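Uncharacterized protein (Candida albicans, PDB 5K04) probably serves as the non-catalytic subunit of the N-terminal acetyltransferase NatB, a large helical scaffold that binds the catalytic subunit NAT3. Local coordinates at residues A[249-254]-A[277-282]; A[218-223]-A[234-239]; A[608-613]-A[663-668]. One frame throughout, in Å; residues are numbered along the deposited sequence.

Interaction 1: A[249-254]-A[277-282]; sequences DTWKLW and RNISLL
Within the TPR-related helical array of the NatB non-catalytic subunit, helix 248-260 meets helix 277-289 through the indole of W251, which lies against L282, I279 and N278. The two segments run in broadly the same direction, 39° apart, with axes approaching to 10.3 Å. L282 crosses the W251 side chain at about a right angle: its CD2 comes obliquely to W251 CE3 at 3.6 Å, while CD1 sits 3.8 Å from W251 CB and also nears K252 N and CG. I279 takes one face of the indole, where CG1, offset toward the rim, lies 3.9 Å from CZ2 of W251. N278 contributes its CB, 4.2 Å from W251 CD1, while ND2 donates to the backbone O of T2 in the NAT3 chain. F241 of helix 229-242 adds a further ring against W251. W251 thus gathers L282, I279 and the CB of N278 against one indole, while polar side chains of both segments, such as D249 and N278, bond to the partner subunit NAT3; the apolar core between them is as expected for side-by-side helices of a TPR-like solenoid.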
loop_
_atom_site.group_PDB
_atom_site.type_symbol
_atom_site.label_atom_id
_atom_site.label_comp_id
_atom_site.label_asym_id
_atom_site.label_seq_id
_atom_site.Cartn_x
_atom_site.Cartn_y
_atom_site.Cartn_z
ATOM N N ASP A 249 13.018 9.800 21.370
ATOM C CA ASP A 249 13.103 11.125 20.763
ATOM C C ASP A 249 13.017 12.223 21.820
ATOM O O ASP A 249 13.726 13.233 21.741
ATOM C CB ASP A 249 11.997 11.287 19.719
ATOM C CG ASP A 249 12.224 10.434 18.478
ATOM O OD1 ASP A 249 13.253 9.733 18.410
ATOM O OD2 ASP A 249 11.374 10.472 17.563
ATOM N N THR A 250 12.177 12.023 22.839
ATOM C CA THR A 250 12.054 13.002 23.913
ATOM C C THR A 250 13.283 13.000 24.821
ATOM O O THR A 250 13.661 14.055 25.352
ATOM C CB THR A 250 10.779 12.729 24.720
ATOM O OG1 THR A 250 9.655 12.658 23.826
ATOM C CG2 THR A 250 10.540 13.846 25.751
ATOM N N TRP A 251 13.930 11.840 24.990
ATOM C CA TRP A 251 15.171 11.781 25.760
ATOM C C TRP A 251 16.276 12.559 25.062
ATOM O O TRP A 251 17.044 13.283 25.711
ATOM C CB TRP A 251 15.620 10.332 25.966
ATOM C CG TRP A 251 14.953 9.559 27.100
ATOM C CD1 TRP A 251 14.097 8.493 26.977
ATOM C CD2 TRP A 251 15.126 9.764 28.511
ATOM N NE1 TRP A 251 13.725 8.034 28.217
ATOM C CE2 TRP A 251 14.338 8.801 29.174
ATOM C CE3 TRP A 251 15.855 10.678 29.275
ATOM C CZ2 TRP A 251 14.268 8.725 30.564
ATOM C CZ3 TRP A 251 15.783 10.600 30.649
ATOM C CH2 TRP A 251 14.995 9.629 31.281
ATOM N N LYS A 252 16.369 12.420 23.741
ATOM C CA LYS A 252 17.423 13.101 22.999
ATOM C C LYS A 252 17.262 14.612 23.083
ATOM O O LYS A 252 18.244 15.337 23.287
ATOM C CB LYS A 252 17.421 12.634 21.545
ATOM C CG LYS A 252 17.840 11.172 21.371
ATOM C CD LYS A 252 17.389 10.593 20.018
ATOM C CE LYS A 252 18.162 11.183 18.853
ATOM N NZ LYS A 252 17.678 10.637 17.562
ATOM N N LEU A 253 16.027 15.101 22.937
ATOM C CA LEU A 253 15.772 16.527 23.121
ATOM C C LEU A 253 16.140 16.975 24.533
ATOM O O LEU A 253 16.649 18.084 24.722
ATOM C CB LEU A 253 14.305 16.834 22.818
ATOM C CG LEU A 253 13.833 16.663 21.362
ATOM C CD1 LEU A 253 12.390 17.131 21.216
ATOM C CD2 LEU A 253 14.691 17.406 20.363
ATOM N N TRP A 254 15.942 16.100 25.525
ATOM C CA TRP A 254 16.237 16.456 26.911
ATOM C C TRP A 254 17.732 16.646 27.150
ATOM O O TRP A 254 18.128 17.559 27.885
ATOM C CB TRP A 254 15.680 15.393 27.856
ATOM C CG TRP A 254 15.952 15.657 29.304
ATOM C CD1 TRP A 254 15.287 16.535 30.127
ATOM C CD2 TRP A 254 16.941 15.018 30.118
ATOM N NE1 TRP A 254 15.824 16.491 31.398
ATOM C CE2 TRP A 254 16.839 15.568 31.413
ATOM C CE3 TRP A 254 17.915 14.044 29.872
ATOM C CZ2 TRP A 254 17.660 15.167 32.453
ATOM C CZ3 TRP A 254 18.744 13.660 30.903
ATOM C CH2 TRP A 254 18.607 14.213 32.181
ATOM N N ARG A 277 16.308 0.121 28.101
ATOM C CA ARG A 277 16.852 0.148 26.747
ATOM C C ARG A 277 17.123 1.578 26.296
ATOM O O ARG A 277 18.241 1.912 25.884
ATOM C CB ARG A 277 15.889 -0.553 25.787
ATOM C CG ARG A 277 16.211 -0.388 24.295
ATOM C CD ARG A 277 15.698 -1.579 23.467
ATOM N NE ARG A 277 15.820 -1.320 22.032
ATOM C CZ ARG A 277 14.907 -0.680 21.300
ATOM N NH1 ARG A 277 13.799 -0.234 21.868
ATOM N NH2 ARG A 277 15.102 -0.471 20.002
ATOM N N ASN A 278 16.108 2.440 26.380
ATOM C CA ASN A 278 16.247 3.796 25.857
ATOM C C ASN A 278 17.342 4.572 26.581
ATOM O O ASN A 278 18.061 5.364 25.963
ATOM C CB ASN A 278 14.918 4.531 25.964
ATOM C CG ASN A 278 13.974 4.211 24.805
ATOM O OD1 ASN A 278 14.380 3.637 23.788
ATOM N ND2 ASN A 278 12.711 4.597 24.956
ATOM N N ILE A 279 17.479 4.362 27.891
ATOM C CA ILE A 279 18.511 5.068 28.641
ATOM C C ILE A 279 19.887 4.493 28.318
ATOM O O ILE A 279 20.887 5.222 28.291
ATOM C CB ILE A 279 18.206 5.006 30.149
ATOM C CG1 ILE A 279 16.995 5.869 30.483
ATOM C CG2 ILE A 279 19.431 5.399 30.998
ATOM C CD1 ILE A 279 16.580 5.745 31.942
ATOM N N SER A 280 19.957 3.190 28.035
ATOM C CA SER A 280 21.234 2.580 27.685
ATOM C C SER A 280 21.747 3.118 26.361
ATOM O O SER A 280 22.934 3.424 26.225
ATOM C CB SER A 280 21.082 1.065 27.645
ATOM O OG SER A 280 20.826 0.575 28.946
ATOM N N LEU A 281 20.852 3.271 25.382
ATOM C CA LEU A 281 21.232 3.894 24.120
ATOM C C LEU A 281 21.504 5.378 24.307
ATOM O O LEU A 281 22.395 5.938 23.657
ATOM C CB LEU A 281 20.137 3.685 23.069
ATOM C CG LEU A 281 19.995 2.271 22.509
ATOM C CD1 LEU A 281 18.863 2.187 21.508
ATOM C CD2 LEU A 281 21.290 1.798 21.874
ATOM N N LEU A 282 20.743 6.028 25.190
ATOM C CA LEU A 282 20.912 7.464 25.387
ATOM C C LEU A 282 22.308 7.787 25.890
ATOM O O LEU A 282 22.884 8.814 25.516
ATOM C CB LEU A 282 19.873 7.988 26.370
ATOM C CG LEU A 282 19.822 9.509 26.487
ATOM C CD1 LEU A 282 19.303 10.107 25.184
ATOM C CD2 LEU A 282 18.946 9.918 27.666
#

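Interaction 2: A[218-223]-A[234-239]; sequences LYMKAM and AYTEKL
An antiparallel helical hairpin, formed by helices 213-225 and 229-242, is closed here by a T-shaped pair of tyrosines, Y219 and Y235. The segments run at 148° to each other, with M220 and T236 the closest backbone positions. Y219 presents its ring edge to the face of Y235; the centroids are 5.0 Å apart and the planes stand at 83°. The leading atom is Y219 CD2, 3.7 Å above the Y235 plane and over its centre. From the same helix as Y219, M223 lays SD over the centre of the Y219 ring, on one face, and also makes an oblique Met-aromatic contact with Y235.

M220 works on the rim of Y235. Crossing that side chain at about a right angle, it sets CG 3.6 Å from Y235 CD2, near the ring plane, and its sulfur makes a second Met-aromatic contact at the edge. Beyond the ring, M220 SD meets T236 CG2 at 3.4 Å, and the bend at chi3 (-79°) carries CE tip to tip with L239, 3.7 Å from CD1. T236 OG1 is satisfied within its own helix by L232 O and H233 O, and only its methyl faces M220. No hydrogen bond joins the two segments: they are held by dispersion, in aliphatic packing and sulfur beside the ring, and by the weak electrostatics of C-H edge on ring face.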
loop_
_atom_site.group_PDB
_atom_site.type_symbol
_atom_site.label_atom_id
_atom_site.label_comp_id
_atom_site.label_asym_id
_atom_site.label_seq_id
_atom_site.Cartn_x
_atom_site.Cartn_y
_atom_site.Cartn_z
ATOM N N LEU A 218 4.593 18.478 18.282
ATOM C CA LEU A 218 4.696 19.748 17.577
ATOM C C LEU A 218 5.256 20.835 18.488
ATOM O O LEU A 218 6.085 21.647 18.065
ATOM C CB LEU A 218 3.318 20.131 17.048
ATOM C CG LEU A 218 3.256 21.375 16.164
ATOM C CD1 LEU A 218 4.086 21.192 14.888
ATOM C CD2 LEU A 218 1.809 21.709 15.838
ATOM N N TYR A 219 4.817 20.853 19.750
ATOM C CA TYR A 219 5.327 21.822 20.708
ATOM C C TYR A 219 6.828 21.654 20.912
ATOM O O TYR A 219 7.571 22.642 20.984
ATOM C CB TYR A 219 4.571 21.668 22.029
ATOM C CG TYR A 219 4.876 22.717 23.074
ATOM C CD1 TYR A 219 4.977 24.061 22.744
ATOM C CD2 TYR A 219 5.017 22.358 24.409
ATOM C CE1 TYR A 219 5.247 25.011 23.726
ATOM C CE2 TYR A 219 5.286 23.296 25.386
ATOM C CZ TYR A 219 5.405 24.622 25.044
ATOM O OH TYR A 219 5.681 25.559 26.018
ATOM N N MET A 220 7.291 20.404 21.026
ATOM C CA MET A 220 8.708 20.162 21.280
ATOM C C MET A 220 9.546 20.510 20.054
ATOM O O MET A 220 10.633 21.081 20.180
ATOM C CB MET A 220 8.930 18.702 21.709
ATOM C CG MET A 220 8.649 18.435 23.200
ATOM S SD MET A 220 9.224 16.877 23.807
ATOM C CE MET A 220 7.943 15.902 23.173
ATOM N N LYS A 221 9.039 20.188 18.858
ATOM C CA LYS A 221 9.741 20.527 17.625
ATOM C C LYS A 221 9.863 22.037 17.458
ATOM O O LYS A 221 10.904 22.541 17.018
ATOM C CB LYS A 221 8.997 19.914 16.440
ATOM C CG LYS A 221 9.550 20.297 15.103
ATOM C CD LYS A 221 8.711 19.719 13.972
ATOM C CE LYS A 221 9.334 20.106 12.639
ATOM N NZ LYS A 221 8.521 19.668 11.492
ATOM N N ALA A 222 8.806 22.765 17.814
ATOM C CA ALA A 222 8.830 24.219 17.721
ATOM C C ALA A 222 9.880 24.812 18.653
ATOM O O ALA A 222 10.733 25.600 18.217
ATOM C CB ALA A 222 7.438 24.771 18.026
ATOM N N MET A 223 9.851 24.421 19.938
ATOM C CA MET A 223 10.841 24.909 20.900
ATOM C C MET A 223 12.258 24.649 20.427
ATOM O O MET A 223 13.142 25.502 20.566
ATOM C CB MET A 223 10.645 24.235 22.249
ATOM C CG MET A 223 9.392 24.635 22.979
ATOM S SD MET A 223 8.933 23.251 23.975
ATOM C CE MET A 223 8.811 24.232 25.352
ATOM N N ALA A 234 12.866 21.774 30.494
ATOM C CA ALA A 234 11.815 21.691 31.501
ATOM C C ALA A 234 10.660 20.825 31.020
ATOM O O ALA A 234 10.176 19.956 31.754
ATOM C CB ALA A 234 11.328 23.099 31.859
ATOM N N TYR A 235 10.205 21.038 29.784
ATOM C CA TYR A 235 9.040 20.299 29.299
ATOM C C TYR A 235 9.355 18.809 29.158
ATOM O O TYR A 235 8.637 17.961 29.705
ATOM C CB TYR A 235 8.543 20.901 27.976
ATOM C CG TYR A 235 7.232 20.311 27.462
ATOM C CD1 TYR A 235 6.015 20.624 28.067
ATOM C CD2 TYR A 235 7.207 19.455 26.358
ATOM C CE1 TYR A 235 4.802 20.077 27.601
ATOM C CE2 TYR A 235 5.997 18.913 25.882
ATOM C CZ TYR A 235 4.806 19.225 26.520
ATOM O OH TYR A 235 3.623 18.700 26.074
ATOM N N THR A 236 10.449 18.472 28.462
ATOM C CA THR A 236 10.811 17.067 28.286
ATOM C C THR A 236 11.056 16.380 29.628
ATOM O O THR A 236 10.604 15.248 29.841
ATOM C CB THR A 236 12.039 16.934 27.377
ATOM O OG1 THR A 236 13.148 17.671 27.911
ATOM C CG2 THR A 236 11.722 17.438 25.981
ATOM N N GLU A 237 11.756 17.054 30.546
ATOM C CA GLU A 237 11.990 16.479 31.869
ATOM C C GLU A 237 10.674 16.119 32.558
ATOM O O GLU A 237 10.563 15.057 33.185
ATOM C CB GLU A 237 12.812 17.446 32.734
ATOM C CG GLU A 237 13.112 16.941 34.136
ATOM C CD GLU A 237 14.366 17.549 34.747
ATOM O OE1 GLU A 237 14.306 17.970 35.915
ATOM O OE2 GLU A 237 15.410 17.591 34.067
ATOM N N LYS A 238 9.656 16.976 32.425
ATOM C CA LYS A 238 8.336 16.649 32.958
ATOM C C LYS A 238 7.803 15.355 32.348
ATOM O O LYS A 238 7.376 14.444 33.071
ATOM C CB LYS A 238 7.362 17.807 32.711
ATOM C CG LYS A 238 5.978 17.583 33.307
ATOM C CD LYS A 238 4.920 18.549 32.748
ATOM C CE LYS A 238 4.504 18.202 31.303
ATOM N NZ LYS A 238 3.108 18.661 30.955
ATOM N N LEU A 239 7.812 15.263 31.011
ATOM C CA LEU A 239 7.283 14.073 30.350
ATOM C C LEU A 239 8.008 12.824 30.812
ATOM O O LEU A 239 7.375 11.799 31.084
ATOM C CB LEU A 239 7.403 14.201 28.832
ATOM C CG LEU A 239 6.615 15.299 28.140
ATOM C CD1 LEU A 239 6.791 15.195 26.626
ATOM C CD2 LEU A 239 5.159 15.224 28.545
#

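Interaction 3: A[608-613]-A[663-668]; sequences VFDNLL and TQNLTN
N665 OD1 is gripped by two waters that bridge it to D610: water 1 donates to this oxygen at 2.8 Å and water 2 at 3.1 Å. The setting is a pair of nearly parallel helices, 608-625 and 661-682, in the all-helical fold; the segment axes are 11.3 Å apart and their directions differ by 9°, with F609 level with N665 and L613 with N668. Water 1 ties three side chains together. Besides N665 OD1 it donates to D610 OD1 at 2.5 Å, a short separation whose exact value is doubtful, and it accepts from N668 ND2 at 2.9 Å, so it would use both hydrogens and accept one bond more. Water 2 has a second, weak bond to D610 OD2. No direct hydrogen bond crosses between the segments; the solvent carries the polar part of the contact.

Both asparagine amides are fixed from their other ends. N665 ND2 donates to the backbone O of L652, and N668 OD1 receives a hydrogen bond from K577 NZ, an ammonium group that would probably polarise the amide and strengthen ND2 as a donor. L652 O and K577 NZ fit the assigned amide orientations.

Apolar packing accompanies the polar seam. F609 and N665 slide past each other in opposite directions, the ring and amide planes 51° apart. F609 CE2 lies 3.6 Å from N665 CB, and F609 CD2 touches N665 CG, which approaches the ring obliquely. The F609 side chain is also met by L649 and L652. One helical turn further, L613 crosses N668 at about a right angle, its CD2 resting 3.7 Å from N668 CB.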
loop_
_atom_site.group_PDB
_atom_site.type_symbol
_atom_site.label_atom_id
_atom_site.label_comp_id
_atom_site.label_asym_id
_atom_site.label_seq_id
_atom_site.Cartn_x
_atom_site.Cartn_y
_atom_site.Cartn_z
ATOM N N VAL A 608 14.348 -7.363 -26.510
ATOM C CA VAL A 608 14.157 -7.460 -27.957
ATOM C C VAL A 608 12.762 -7.977 -28.271
ATOM O O VAL A 608 12.034 -7.399 -29.088
ATOM C CB VAL A 608 15.236 -8.348 -28.600
ATOM C CG1 VAL A 608 15.069 -8.362 -30.093
ATOM C CG2 VAL A 608 16.637 -7.857 -28.242
ATOM N N PHE A 609 12.350 -9.051 -27.587
ATOM C CA PHE A 609 11.068 -9.660 -27.918
ATOM C C PHE A 609 9.908 -8.731 -27.598
ATOM O O PHE A 609 8.970 -8.603 -28.395
ATOM C CB PHE A 609 10.869 -10.991 -27.205
ATOM C CG PHE A 609 9.526 -11.592 -27.490
ATOM C CD1 PHE A 609 9.208 -12.015 -28.782
ATOM C CD2 PHE A 609 8.563 -11.700 -26.499
ATOM C CE1 PHE A 609 7.971 -12.548 -29.072
ATOM C CE2 PHE A 609 7.311 -12.250 -26.786
ATOM C CZ PHE A 609 7.019 -12.668 -28.074
ATOM N N ASP A 610 9.947 -8.082 -26.430
ATOM C CA ASP A 610 8.867 -7.171 -26.064
ATOM C C ASP A 610 8.786 -5.985 -27.018
ATOM O O ASP A 610 7.686 -5.521 -27.321
ATOM C CB ASP A 610 9.026 -6.702 -24.617
ATOM C CG ASP A 610 8.327 -7.634 -23.618
ATOM O OD1 ASP A 610 7.438 -8.411 -24.034
ATOM O OD2 ASP A 610 8.665 -7.585 -22.414
ATOM N N ASN A 611 9.926 -5.495 -27.520
ATOM C CA ASN A 611 9.878 -4.433 -28.528
ATOM C C ASN A 611 9.175 -4.911 -29.799
ATOM O O ASN A 611 8.395 -4.167 -30.400
ATOM C CB ASN A 611 11.291 -3.917 -28.835
ATOM C CG ASN A 611 11.705 -2.745 -27.914
ATOM O OD1 ASN A 611 10.866 -1.940 -27.486
ATOM N ND2 ASN A 611 12.990 -2.659 -27.608
ATOM N N LEU A 612 9.417 -6.165 -30.209
ATOM C CA LEU A 612 8.726 -6.711 -31.372
ATOM C C LEU A 612 7.241 -6.926 -31.086
ATOM O O LEU A 612 6.387 -6.586 -31.911
ATOM C CB LEU A 612 9.386 -8.019 -31.791
ATOM C CG LEU A 612 8.690 -8.887 -32.843
ATOM C CD1 LEU A 612 8.753 -8.222 -34.202
ATOM C CD2 LEU A 612 9.344 -10.269 -32.888
ATOM N N LEU A 613 6.921 -7.482 -29.916
ATOM C CA LEU A 613 5.534 -7.746 -29.543
ATOM C C LEU A 613 4.668 -6.498 -29.683
ATOM O O LEU A 613 3.570 -6.547 -30.255
ATOM C CB LEU A 613 5.481 -8.272 -28.101
ATOM C CG LEU A 613 4.083 -8.673 -27.572
ATOM C CD1 LEU A 613 3.502 -9.851 -28.360
ATOM C CD2 LEU A 613 4.089 -8.976 -26.067
ATOM N N THR A 663 7.994 -18.648 -20.148
ATOM C CA THR A 663 6.543 -18.701 -20.033
ATOM C C THR A 663 5.920 -17.310 -19.983
ATOM O O THR A 663 4.768 -17.139 -20.400
ATOM C CB THR A 663 6.135 -19.535 -18.817
ATOM O OG1 THR A 663 6.864 -19.129 -17.654
ATOM C CG2 THR A 663 6.396 -21.014 -19.097
ATOM N N GLN A 664 6.668 -16.304 -19.523
ATOM C CA GLN A 664 6.177 -14.931 -19.616
ATOM C C GLN A 664 5.952 -14.519 -21.075
ATOM O O GLN A 664 4.876 -14.022 -21.439
ATOM C CB GLN A 664 7.164 -13.975 -18.949
ATOM C CG GLN A 664 7.169 -13.968 -17.449
ATOM C CD GLN A 664 8.034 -12.825 -16.926
ATOM O OE1 GLN A 664 9.268 -12.904 -16.945
ATOM N NE2 GLN A 664 7.388 -11.739 -16.492
ATOM N N ASN A 665 6.988 -14.670 -21.916
ATOM C CA ASN A 665 6.871 -14.295 -23.322
ATOM C C ASN A 665 5.849 -15.169 -24.042
ATOM O O ASN A 665 5.076 -14.678 -24.872
ATOM C CB ASN A 665 8.226 -14.416 -24.021
ATOM C CG ASN A 665 9.263 -13.468 -23.471
ATOM O OD1 ASN A 665 8.945 -12.415 -22.897
ATOM N ND2 ASN A 665 10.528 -13.836 -23.652
ATOM N N LEU A 666 5.859 -16.475 -23.754
ATOM C CA LEU A 666 4.944 -17.393 -24.416
ATOM C C LEU A 666 3.498 -17.061 -24.059
ATOM O O LEU A 666 2.611 -17.107 -24.924
ATOM C CB LEU A 666 5.312 -18.823 -24.028
ATOM C CG LEU A 666 4.961 -19.994 -24.941
ATOM C CD1 LEU A 666 5.265 -19.664 -26.389
ATOM C CD2 LEU A 666 5.744 -21.216 -24.497
ATOM N N THR A 667 3.257 -16.694 -22.791
ATOM C CA THR A 667 1.931 -16.259 -22.363
ATOM C C THR A 667 1.504 -15.020 -23.137
ATOM O O THR A 667 0.341 -14.898 -23.540
ATOM C CB THR A 667 1.929 -15.995 -20.847
ATOM O OG1 THR A 667 2.283 -17.186 -20.132
ATOM C CG2 THR A 667 0.579 -15.561 -20.366
ATOM N N ASN A 668 2.447 -14.112 -23.399
ATOM C CA ASN A 668 2.112 -12.897 -24.132
ATOM C C ASN A 668 1.886 -13.191 -25.602
ATOM O O ASN A 668 1.011 -12.583 -26.234
ATOM C CB ASN A 668 3.212 -11.856 -23.953
ATOM C CG ASN A 668 3.106 -11.122 -22.624
ATOM O OD1 ASN A 668 2.017 -11.005 -22.043
ATOM N ND2 ASN A 668 4.237 -10.616 -22.143
HETATM O O HOH W 1 6.761 -10.760 -23.496
HETATM O O HOH W 2 10.945 -10.144 -22.435
#

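How the interactions relate
Along the chain the contacts come in series: interaction 2, then interaction 1, then interaction 3. The first two are neighbours, with centres 14 Å apart, and helices 229-242 and 248-260 follow each other, so the hairpin of interaction 2 leads straight into the first helix of interaction 1. They touch where W254 NE1 meets E237 OE2, a probable hydrogen bond at 2.9 Å, and where T250 packs on M220 and T236. Interaction 3 lies on the opposite side of the chain's centre, its centre 55 Å from that of interaction 1. Interaction 1 touches NAT3, and its N278 side chain lies about 13 Å from the bound coenzyme A, whereas interactions 2 and 3 join helices within the scaffold.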